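Local coordinates for attachment protein G3P (Enterobacteria phage Ike, PDB 4EO0) that sits at the tip of the filamentous phage and probably binds the host N pilus during infection, at residues A[53-56]-A[57-61]. Sequence-based numbering, arbitrary orientation.
Sequences QNVF and NQIKL
Gln-53, Asn-57, Phe-56 and Lys-60 meet through contacts three and four residues apart along the long alpha-helix 38-66 of the pilus-binding domain. The helix packs against an antiparallel sheet. Phe-56 is buried toward strand 72-76, where its side chain touches Phe-72 and Leu-74.

Backbone bonds hold the turn. Lys-60 N donates to Phe-56 O at 2.7 Å, and Asn-57 N donates to Gln-53 O. Gln-53 has CG anti to its backbone N (chi1 -176°) and then bends at chi2, which brings its amide down the helix to Asn-57. NE2 of Gln-53 donates to OD1 of Asn-57 at 3.0 Å. The two amide planes are turned 59° apart, and NE2 comes from above the acceptor's carbonyl plane. NZ of Lys-60 donates to the same OD1 at 3.2 Å, from the opposite face. The oxygen is thus gripped by two donors, which should limit rotation of the Asn-57 amide.

Lys-60 starts with CG between its backbone N and carbonyl carbon (chi1 81°), then runs extended across Phe-56. Its CB sits over one ring face in a CH-pi contact, 4.3 Å from the centroid, and its CD lies 3.7 Å from CE2 of Phe-56. On another flank, Val-55 and Ile-59 lie side by side, CG1 to CG1. A water accepts from Lys-60 NZ at 2.7 Å and, weakly, from Gln-53 NE2; its oxygen lies at the edge of the Phe-56 ring, in the ring plane.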
loop_
_atom_site.group_PDB
_atom_site.type_symbol
_atom_site.label_atom_id
_atom_site.label_comp_id
_atom_site.label_asym_id
_atom_site.label_seq_id
_atom_site.Cartn_x
_atom_site.Cartn_y
_atom_site.Cartn_z
ATOM N N GLN A 53 8.886 0.669 -4.186
ATOM C CA GLN A 53 9.800 0.813 -5.314
ATOM C C GLN A 53 10.504 2.143 -5.278
ATOM O O GLN A 53 11.722 2.211 -5.529
ATOM C CB GLN A 53 9.037 0.619 -6.647
ATOM C CG GLN A 53 9.941 0.649 -7.885
ATOM C CD GLN A 53 10.939 -0.491 -7.926
ATOM O OE1 GLN A 53 10.606 -1.665 -7.717
ATOM N NE2 GLN A 53 12.186 -0.165 -8.215
ATOM N N ASN A 54 9.760 3.203 -4.945
ATOM C CA ASN A 54 10.278 4.569 -4.869
ATOM C C ASN A 54 11.411 4.653 -3.830
ATOM O O ASN A 54 12.448 5.251 -4.084
ATOM C CB ASN A 54 9.130 5.510 -4.503
ATOM C CG ASN A 54 9.406 6.971 -4.692
ATOM O OD1 ASN A 54 10.341 7.539 -4.125
ATOM N ND2 ASN A 54 8.516 7.639 -5.402
ATOM N N VAL A 55 11.188 4.040 -2.674
ATOM C CA VAL A 55 12.159 4.006 -1.577
ATOM C C VAL A 55 13.376 3.210 -2.034
ATOM O O VAL A 55 14.496 3.690 -1.857
ATOM C CB VAL A 55 11.564 3.490 -0.247
ATOM C CG1 VAL A 55 12.664 3.201 0.788
ATOM C CG2 VAL A 55 10.583 4.506 0.303
ATOM N N PHE A 56 13.167 2.034 -2.638
ATOM C CA PHE A 56 14.252 1.171 -3.123
ATOM C C PHE A 56 15.159 1.929 -4.101
ATOM O O PHE A 56 16.378 1.821 -4.012
ATOM C CB PHE A 56 13.691 -0.142 -3.752
ATOM C CG PHE A 56 14.773 -0.985 -4.393
ATOM C CD1 PHE A 56 15.731 -1.631 -3.611
ATOM C CD2 PHE A 56 14.904 -1.044 -5.781
ATOM C CE1 PHE A 56 16.761 -2.367 -4.205
ATOM C CE2 PHE A 56 15.916 -1.806 -6.368
ATOM C CZ PHE A 56 16.838 -2.458 -5.574
ATOM N N ASN A 57 14.559 2.700 -5.012
ATOM C CA ASN A 57 15.257 3.504 -6.012
ATOM C C ASN A 57 16.227 4.495 -5.389
ATOM O O ASN A 57 17.287 4.768 -5.961
ATOM C CB ASN A 57 14.233 4.186 -6.928
ATOM C CG ASN A 57 13.646 3.242 -7.929
ATOM O OD1 ASN A 57 14.120 2.123 -8.107
ATOM N ND2 ASN A 57 12.620 3.688 -8.622
ATOM N N GLN A 58 15.887 5.019 -4.202
ATOM C CA GLN A 58 16.774 5.946 -3.491
ATOM C C GLN A 58 17.811 5.202 -2.688
ATOM O O GLN A 58 18.975 5.595 -2.712
ATOM C CB GLN A 58 15.960 6.865 -2.574
ATOM C CG GLN A 58 15.013 7.825 -3.287
ATOM C CD GLN A 58 15.733 8.677 -4.301
ATOM O OE1 GLN A 58 16.787 9.240 -4.028
ATOM N NE2 GLN A 58 15.211 8.727 -5.525
ATOM N N ILE A 59 17.397 4.138 -1.960
ATOM C CA ILE A 59 18.284 3.327 -1.130
ATOM C C ILE A 59 19.341 2.649 -1.978
ATOM O O ILE A 59 20.499 2.598 -1.559
ATOM C CB ILE A 59 17.487 2.323 -0.232
ATOM C CG1 ILE A 59 16.496 3.077 0.712
ATOM C CG2 ILE A 59 18.423 1.395 0.566
ATOM C CD1 ILE A 59 17.053 4.082 1.681
ATOM N N LYS A 60 18.972 2.172 -3.171
ATOM C CA LYS A 60 19.952 1.496 -4.052
ATOM C C LYS A 60 21.140 2.360 -4.452
ATOM O O LYS A 60 22.208 1.819 -4.721
ATOM C CB LYS A 60 19.268 0.822 -5.251
ATOM C CG LYS A 60 18.934 1.760 -6.406
ATOM C CD LYS A 60 18.047 1.043 -7.405
ATOM C CE LYS A 60 17.870 1.776 -8.716
ATOM N NZ LYS A 60 16.807 1.128 -9.540
ATOM N N LEU A 61 20.970 3.704 -4.456
ATOM C CA LEU A 61 22.049 4.662 -4.737
ATOM C C LEU A 61 23.162 4.503 -3.687
ATOM O O LEU A 61 24.335 4.586 -4.039
ATOM C CB LEU A 61 21.550 6.119 -4.754
ATOM C CG LEU A 61 20.370 6.466 -5.682
ATOM C CD1 LEU A 61 20.007 7.956 -5.549
ATOM C CD2 LEU A 61 20.685 6.146 -7.144
HETATM O O HOH W 1 14.798 -0.723 -9.530
#